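Local structure of histidine utilization repressor (2PKH) at residues H39-H44 with C103-I108; A78-V83 with P127-R132. The protein probably represses the histidine utilization genes by binding the hutP region when inducer is absent, the part studied being the C-terminal UTRA domain. All blocks are in the same frame, centred on the assembly; numbering follows the deposited sequence.

Contact 1 (H39-H44 with C103-I108); sequences HSLIVH and CKLLQI
Val43 and Leu105 carry most of this contact, which is purely apolar. The closest approach is between methyls: CG2 of Val43 lies 3.7 Å from CD1 of Leu105, the two side chains meeting at a slant. Leu41, two residues earlier on the same strand, adds a looser touch, its CD2 standing 4.3 Å from Leu105 CD1, so that a single leucine methyl is shared by two side chains from one face of the strand. Leu105 owes this reach to a chi1 of -75°, which sets CG beside its backbone N and opposite the carbonyl carbon. The second Val43 methyl, CG1, comes within 3.9 Å of Leu105 O, a van der Waals contact with the helix backbone.

In the UTRA fold seen here, strand 36-46 is second in a six-stranded antiparallel sheet, between strands 9-20 and 49-59, and the end of helix 100-106 is laid against its face. The alternation of the strand turns Ile42 away from the helix, and its side chain packs on Cys11 and Phe71, while Leu41 also packs on Val15 and Ile53 of the flanking strands.

No hydrogen bond crosses between strand and helix; the helix end is closed by its own backbone. Gln107, with positive phi (50°), closes the helix in a Schellman motif: Ile108 N bonds to Cys103 O at 3.2 Å, and Gln107 N to Lys104 O at the same length. Beyond that turn, Arg139 takes up the carbonyl oxygens of Leu106 and Gln107 through NH1 and NH2.

Contact 2 (A78-V83 with P127-R132); sequences AYLSQV and PVTAAR
A classic beta bulge in strand 126-136, where Val128 and Thr129 both face Thr121 of the neighbouring strand, supplies part of the surface that receives Leu80 of helix 76-83. Both bulge residues direct their CB toward the helix, and Leu80 reaches across to them with its two methyls divided between the pair. CD1 takes the threonine, 3.7 Å from Thr129 CB and 3.8 Å from Thr129 CG2; CD2 takes the valine, 4.3 Å from Val128 CG1. Leu80 CG sits beside its own backbone N (chi1 -71°) with the chain then extended, which carries the fork out from the helix to the strand. Val58 of strand 49-59 and Ala63 also touch Leu80.

Thr129 serves two environments. Its OG1, anti to the backbone N (chi1 -177°), hydrogen-bonds to Phe57 O and to Arg56 NH1, while CB and CG2 provide the carbon surface for the leucine. On the helix, Ser81 OG bonds back to Ala78 O at 2.9 Å.

No hydrogen bond joins helix to strand. All three touching residues are buried, and with the threonine hydroxyl paired inside the sheet, the union of the two elements rests on apolar contact between aliphatic groups.

From the N terminus the chain passes strand 9-20 and helix 22-29 before strand 36-46, the first partner of contact 1, and then strand 49-59 before reaching helix 76-83, the first partner of contact 2. It next runs through strand 88-97 to helix 100-106, where contact 1 closes a loop with 58 residues between its segments. Strand 113-123 follows, and strand 126-136 closes contact 2 across 43 residues. The two loops therefore cross, their segments alternating along the chain. Both reach the same antiparallel sheet, each bringing a different helix to a different strand. The centres of contacts 1 and 2 lie about 19 Å apart, on opposite sides of the chain's centre, and the contacts do not touch.

Contact 1 (H39-H44 with C103-I108)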
ATOM      1  N   HIS B  39       5.129  19.333  21.643  1.00 18.73           N
ATOM      2  CA  HIS B  39       4.884  17.957  22.071  1.00 17.66           C
ATOM      3  C   HIS B  39       3.391  17.875  22.466  1.00 19.20           C
ATOM      4  O   HIS B  39       2.952  18.619  23.327  1.00 17.46           O
ATOM      5  CB  HIS B  39       5.765  17.647  23.306  1.00 18.85           C
ATOM      6  CG  HIS B  39       5.548  16.278  23.867  1.00 16.14           C
ATOM      7  ND1 HIS B  39       5.936  15.912  25.136  1.00 14.05           N
ATOM      8  CD2 HIS B  39       4.856  15.233  23.375  1.00 12.68           C
ATOM      9  CE1 HIS B  39       5.530  14.687  25.381  1.00 20.06           C
ATOM     10  NE2 HIS B  39       4.911  14.233  24.312  1.00 18.01           N
ATOM     11  N   SER B  40       2.634  16.982  21.833  1.00 18.45           N
ATOM     12  CA  SER B  40       1.317  16.727  22.220  1.00 17.92           C
ATOM     13  C   SER B  40       1.175  15.219  22.598  1.00 18.99           C
ATOM     14  O   SER B  40       1.773  14.355  21.964  1.00 20.41           O
ATOM     15  CB  SER B  40       0.285  17.130  21.100  1.00 19.68           C
ATOM     16  OG  SER B  40       0.511  16.401  19.861  1.00 17.87           O
ATOM     17  N   LEU B  41       0.376  14.937  23.614  1.00 17.61           N
ATOM     18  CA  LEU B  41      -0.013  13.529  23.929  1.00 18.49           C
ATOM     19  C   LEU B  41      -1.526  13.534  24.029  1.00 17.38           C
ATOM     20  O   LEU B  41      -2.118  14.240  24.869  1.00 19.55           O
ATOM     21  CB  LEU B  41       0.637  13.025  25.250  1.00 19.87           C
ATOM     22  CG  LEU B  41       0.528  11.472  25.326  1.00 18.53           C
ATOM     23  CD1 LEU B  41       1.698  10.969  26.228  1.00 26.43           C
ATOM     24  CD2 LEU B  41      -0.784  11.166  25.822  1.00 19.41           C
ATOM     25  N   ILE B  42      -2.177  12.773  23.127  1.00 17.72           N
ATOM     26  CA  ILE B  42      -3.625  12.741  23.049  1.00 19.65           C
ATOM     27  C   ILE B  42      -4.122  11.294  23.132  1.00 18.81           C
ATOM     28  O   ILE B  42      -3.469  10.427  22.590  1.00 19.33           O
ATOM     29  CB  ILE B  42      -4.128  13.311  21.695  1.00 18.98           C
ATOM     30  CG1 ILE B  42      -3.632  14.782  21.524  1.00 22.19           C
ATOM     31  CG2 ILE B  42      -5.689  13.281  21.661  1.00 22.46           C
ATOM     32  CD1 ILE B  42      -4.093  15.442  20.190  1.00 21.35           C
ATOM     33  N   VAL B  43      -5.237  11.043  23.809  1.00 18.13           N
ATOM     34  CA  VAL B  43      -5.810   9.668  23.833  1.00 19.32           C
ATOM     35  C   VAL B  43      -7.012   9.800  22.948  1.00 19.02           C
ATOM     36  O   VAL B  43      -7.875  10.664  23.159  1.00 20.57           O
ATOM     37  CB  VAL B  43      -6.247   9.221  25.201  1.00 16.87           C
ATOM     38  CG1 VAL B  43      -6.849   7.744  25.239  1.00 15.84           C
ATOM     39  CG2 VAL B  43      -5.007   9.278  26.222  1.00 22.99           C
ATOM     40  N   HIS B  44      -7.056   8.926  21.968  1.00 20.44           N
ATOM     41  CA  HIS B  44      -8.143   8.864  20.991  1.00 19.39           C
ATOM     42  C   HIS B  44      -9.085   7.728  21.392  1.00 19.70           C
ATOM     43  O   HIS B  44      -8.622   6.619  21.712  1.00 19.95           O
ATOM     44  CB  HIS B  44      -7.547   8.574  19.605  1.00 18.63           C
ATOM     45  CG  HIS B  44      -6.796   9.738  19.011  1.00 19.95           C
ATOM     46  ND1 HIS B  44      -5.432   9.882  19.146  1.00 23.48           N
ATOM     47  CD2 HIS B  44      -7.211  10.812  18.305  1.00 18.73           C
ATOM     48  CE1 HIS B  44      -5.033  10.973  18.521  1.00 15.78           C
ATOM     49  NE2 HIS B  44      -6.097  11.568  18.029  1.00 25.15           N
ATOM     50  N   CYS B 103      -1.317   1.596  30.267  1.00 25.54           N
ATOM     51  CA  CYS B 103      -2.484   0.694  30.476  1.00 24.18           C
ATOM     52  C   CYS B 103      -3.643   1.432  31.125  1.00 25.73           C
ATOM     53  O   CYS B 103      -4.791   1.215  30.780  1.00 25.17           O
ATOM     54  CB  CYS B 103      -2.123  -0.550  31.310  1.00 26.32           C
ATOM     55  SG  CYS B 103      -0.972  -1.602  30.497  1.00 25.35           S
ATOM     56  N   LYS B 104      -3.366   2.307  32.086  1.00 25.73           N
ATOM     57  CA  LYS B 104      -4.444   3.052  32.720  1.00 26.64           C
ATOM     58  C   LYS B 104      -5.124   3.986  31.697  1.00 26.00           C
ATOM     59  O   LYS B 104      -6.350   4.027  31.600  1.00 25.75           O
ATOM     60  CB  LYS B 104      -3.874   3.862  33.924  1.00 26.78           C
ATOM     61  CG  LYS B 104      -3.383   2.913  35.058  1.00 32.37           C
ATOM     62  CD  LYS B 104      -2.862   3.661  36.278  1.00 32.13           C
ATOM     63  CE  LYS B 104      -1.767   2.886  37.026  1.00 43.04           C
ATOM     64  NZ  LYS B 104      -0.387   3.581  36.868  1.00 47.98           N
ATOM     65  N   LEU B 105      -4.332   4.712  30.921  1.00 24.51           N
ATOM     66  CA  LEU B 105      -4.873   5.608  29.885  1.00 24.24           C
ATOM     67  C   LEU B 105      -5.711   4.886  28.823  1.00 24.34           C
ATOM     68  O   LEU B 105      -6.760   5.412  28.407  1.00 24.21           O
ATOM     69  CB  LEU B 105      -3.754   6.365  29.175  1.00 24.01           C
ATOM     70  CG  LEU B 105      -2.996   7.546  29.798  1.00 28.13           C
ATOM     71  CD1 LEU B 105      -2.340   8.284  28.662  1.00 27.68           C
ATOM     72  CD2 LEU B 105      -3.974   8.453  30.586  1.00 31.65           C
ATOM     73  N   LEU B 106      -5.253   3.713  28.361  1.00 21.66           N
ATOM     74  CA  LEU B 106      -5.992   2.911  27.362  1.00 21.13           C
ATOM     75  C   LEU B 106      -7.068   2.007  27.949  1.00 21.51           C
ATOM     76  O   LEU B 106      -7.786   1.343  27.203  1.00 21.23           O
ATOM     77  CB  LEU B 106      -5.020   2.020  26.551  1.00 20.96           C
ATOM     78  CG  LEU B 106      -4.101   2.700  25.512  1.00 19.88           C
ATOM     79  CD1 LEU B 106      -3.085   1.693  24.859  1.00 21.77           C
ATOM     80  CD2 LEU B 106      -4.920   3.260  24.467  1.00 18.28           C
ATOM     81  N   GLN B 107      -7.211   1.991  29.262  1.00 21.70           N
ATOM     82  CA  GLN B 107      -8.172   1.097  29.901  1.00 23.38           C
ATOM     83  C   GLN B 107      -8.010  -0.335  29.381  1.00 21.83           C
ATOM     84  O   GLN B 107      -8.983  -0.926  28.887  1.00 19.32           O
ATOM     85  CB  GLN B 107      -9.614   1.574  29.659  1.00 24.04           C
ATOM     86  CG  GLN B 107      -9.901   2.861  30.455  1.00 29.64           C
ATOM     87  CD  GLN B 107     -11.262   3.422  30.138  1.00 33.68           C
ATOM     88  OE1 GLN B 107     -12.292   2.817  30.425  1.00 35.74           O
ATOM     89  NE2 GLN B 107     -11.270   4.558  29.496  1.00 34.72           N
ATOM     90  N   ILE B 108      -6.803  -0.908  29.532  1.00 21.47           N
ATOM     91  CA  ILE B 108      -6.520  -2.303  29.088  1.00 19.83           C
ATOM     92  C   ILE B 108      -5.820  -3.074  30.204  1.00 22.19           C
ATOM     93  O   ILE B 108      -5.327  -2.505  31.192  1.00 22.00           O
ATOM     94  CB  ILE B 108      -5.585  -2.350  27.843  1.00 22.15           C
ATOM     95  CG1 ILE B 108      -4.376  -1.431  28.047  1.00 19.31           C
ATOM     96  CG2 ILE B 108      -6.347  -1.845  26.643  1.00 21.62           C
ATOM     97  CD1 ILE B 108      -3.176  -1.592  26.979  1.00 20.66           C
TER

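Contact 2 (A78-V83 with P127-R132)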
ATOM      1  N   ALA B  78      -3.897  16.085  10.610  1.00 26.70           N
ATOM      2  CA  ALA B  78      -4.708  16.833   9.672  1.00 27.33           C
ATOM      3  C   ALA B  78      -4.242  18.259   9.696  1.00 28.36           C
ATOM      4  O   ALA B  78      -4.034  18.865   8.639  1.00 29.66           O
ATOM      5  CB  ALA B  78      -6.183  16.765  10.061  1.00 27.69           C
ATOM      6  N   TYR B  79      -4.119  18.840  10.899  1.00 26.87           N
ATOM      7  CA  TYR B  79      -3.597  20.190  11.022  1.00 26.19           C
ATOM      8  C   TYR B  79      -2.252  20.375  10.278  1.00 26.37           C
ATOM      9  O   TYR B  79      -2.105  21.238   9.395  1.00 27.05           O
ATOM     10  CB  TYR B  79      -3.430  20.578  12.479  1.00 24.18           C
ATOM     11  CG  TYR B  79      -2.731  21.891  12.635  1.00 24.10           C
ATOM     12  CD1 TYR B  79      -3.390  23.072  12.324  1.00 22.09           C
ATOM     13  CD2 TYR B  79      -1.414  21.955  13.114  1.00 20.94           C
ATOM     14  CE1 TYR B  79      -2.752  24.318  12.435  1.00 25.95           C
ATOM     15  CE2 TYR B  79      -0.748  23.184  13.247  1.00 21.20           C
ATOM     16  CZ  TYR B  79      -1.451  24.370  12.913  1.00 25.95           C
ATOM     17  OH  TYR B  79      -0.857  25.586  13.067  1.00 26.90           O
ATOM     18  N   LEU B  80      -1.292  19.532  10.622  1.00 25.39           N
ATOM     19  CA  LEU B  80       0.034  19.593  10.036  1.00 26.01           C
ATOM     20  C   LEU B  80       0.020  19.456   8.504  1.00 27.00           C
ATOM     21  O   LEU B  80       0.731  20.165   7.795  1.00 27.08           O
ATOM     22  CB  LEU B  80       0.956  18.532  10.678  1.00 25.81           C
ATOM     23  CG  LEU B  80       1.438  18.731  12.140  1.00 22.41           C
ATOM     24  CD1 LEU B  80       2.229  17.486  12.518  1.00 19.29           C
ATOM     25  CD2 LEU B  80       2.266  19.994  12.282  1.00 22.68           C
ATOM     26  N   SER B  81      -0.811  18.578   7.986  1.00 28.16           N
ATOM     27  CA  SER B  81      -0.867  18.457   6.533  1.00 31.61           C
ATOM     28  C   SER B  81      -1.465  19.702   5.839  1.00 31.84           C
ATOM     29  O   SER B  81      -1.352  19.847   4.600  1.00 31.74           O
ATOM     30  CB  SER B  81      -1.598  17.156   6.141  1.00 31.57           C
ATOM     31  OG  SER B  81      -2.976  17.330   6.371  1.00 37.04           O
ATOM     32  N   GLN B  82      -2.051  20.610   6.628  1.00 33.18           N
ATOM     33  CA  GLN B  82      -2.521  21.928   6.158  1.00 34.92           C
ATOM     34  C   GLN B  82      -1.395  22.918   6.174  1.00 34.39           C
ATOM     35  O   GLN B  82      -1.378  23.863   5.416  1.00 35.87           O
ATOM     36  CB  GLN B  82      -3.508  22.528   7.142  1.00 36.71           C
ATOM     37  CG  GLN B  82      -4.952  22.184   7.037  1.00 40.69           C
ATOM     38  CD  GLN B  82      -5.752  23.084   7.986  1.00 46.34           C
ATOM     39  OE1 GLN B  82      -6.838  22.729   8.426  1.00 51.29           O
ATOM     40  NE2 GLN B  82      -5.196  24.257   8.312  1.00 47.85           N
ATOM     41  N   VAL B  83      -0.508  22.766   7.135  1.00 33.04           N
ATOM     42  CA  VAL B  83       0.544  23.723   7.397  1.00 32.50           C
ATOM     43  C   VAL B  83       1.666  23.548   6.393  1.00 31.55           C
ATOM     44  O   VAL B  83       2.302  24.504   5.996  1.00 31.52           O
ATOM     45  CB  VAL B  83       1.094  23.504   8.830  1.00 32.16           C
ATOM     46  CG1 VAL B  83       2.523  24.030   8.939  1.00 35.61           C
ATOM     47  CG2 VAL B  83       0.210  24.184   9.814  1.00 33.25           C
ATOM     48  N   PRO B 127      12.229  16.954   8.253  1.00 26.07           N
ATOM     49  CA  PRO B 127      11.310  16.201   9.129  1.00 25.59           C
ATOM     50  C   PRO B 127      10.377  17.187   9.764  1.00 25.91           C
ATOM     51  O   PRO B 127      10.822  18.289  10.177  1.00 26.75           O
ATOM     52  CB  PRO B 127      12.230  15.629  10.208  1.00 24.75           C
ATOM     53  CG  PRO B 127      13.579  15.606   9.576  1.00 26.11           C
ATOM     54  CD  PRO B 127      13.600  16.921   8.802  1.00 26.40           C
ATOM     55  N   VAL B 128       9.097  16.871   9.757  1.00 23.64           N
ATOM     56  CA  VAL B 128       8.124  17.769  10.302  1.00 23.47           C
ATOM     57  C   VAL B 128       7.727  17.283  11.691  1.00 23.89           C
ATOM     58  O   VAL B 128       7.535  18.095  12.632  1.00 20.91           O
ATOM     59  CB  VAL B 128       6.846  17.798   9.409  1.00 25.29           C
ATOM     60  CG1 VAL B 128       5.662  18.491  10.137  1.00 26.85           C
ATOM     61  CG2 VAL B 128       7.095  18.489   8.020  1.00 23.62           C
ATOM     62  N   THR B 129       7.544  15.964  11.795  1.00 21.41           N
ATOM     63  CA  THR B 129       6.951  15.412  12.990  1.00 20.76           C
ATOM     64  C   THR B 129       7.359  13.926  13.186  1.00 21.22           C
ATOM     65  O   THR B 129       7.695  13.244  12.220  1.00 19.89           O
ATOM     66  CB  THR B 129       5.389  15.588  12.941  1.00 22.37           C
ATOM     67  OG1 THR B 129       4.828  15.101  14.158  1.00 23.03           O
ATOM     68  CG2 THR B 129       4.774  14.807  11.705  1.00 20.24           C
ATOM     69  N   ALA B 130       7.393  13.457  14.429  1.00 20.76           N
ATOM     70  CA  ALA B 130       7.637  12.055  14.736  1.00 20.00           C
ATOM     71  C   ALA B 130       6.633  11.679  15.804  1.00 20.71           C
ATOM     72  O   ALA B 130       6.363  12.494  16.719  1.00 19.47           O
ATOM     73  CB  ALA B 130       9.070  11.874  15.251  1.00 20.72           C
ATOM     74  N   ALA B 131       6.035  10.480  15.707  1.00 20.42           N
ATOM     75  CA  ALA B 131       4.961  10.102  16.654  1.00 19.33           C
ATOM     76  C   ALA B 131       5.167   8.670  17.120  1.00 20.59           C
ATOM     77  O   ALA B 131       5.636   7.828  16.358  1.00 21.27           O
ATOM     78  CB  ALA B 131       3.546  10.255  16.018  1.00 20.05           C
ATOM     79  N   ARG B 132       4.702   8.374  18.305  1.00 21.06           N
ATOM     80  CA  ARG B 132       4.792   7.024  18.844  1.00 23.11           C
ATOM     81  C   ARG B 132       3.370   6.697  19.134  1.00 23.53           C
ATOM     82  O   ARG B 132       2.715   7.384  19.925  1.00 21.45           O
ATOM     83  CB  ARG B 132       5.597   7.057  20.161  1.00 23.90           C
ATOM     84  CG  ARG B 132       5.819   5.704  20.810  1.00 23.05           C
ATOM     85  CD  ARG B 132       6.543   5.868  22.136  1.00 24.92           C
ATOM     86  NE  ARG B 132       6.970   4.537  22.581  1.00 27.72           N
ATOM     87  CZ  ARG B 132       6.258   3.793  23.399  1.00 29.42           C
ATOM     88  NH1 ARG B 132       5.125   4.277  23.886  1.00 35.01           N
ATOM     89  NH2 ARG B 132       6.673   2.579  23.753  1.00 27.51           N
TER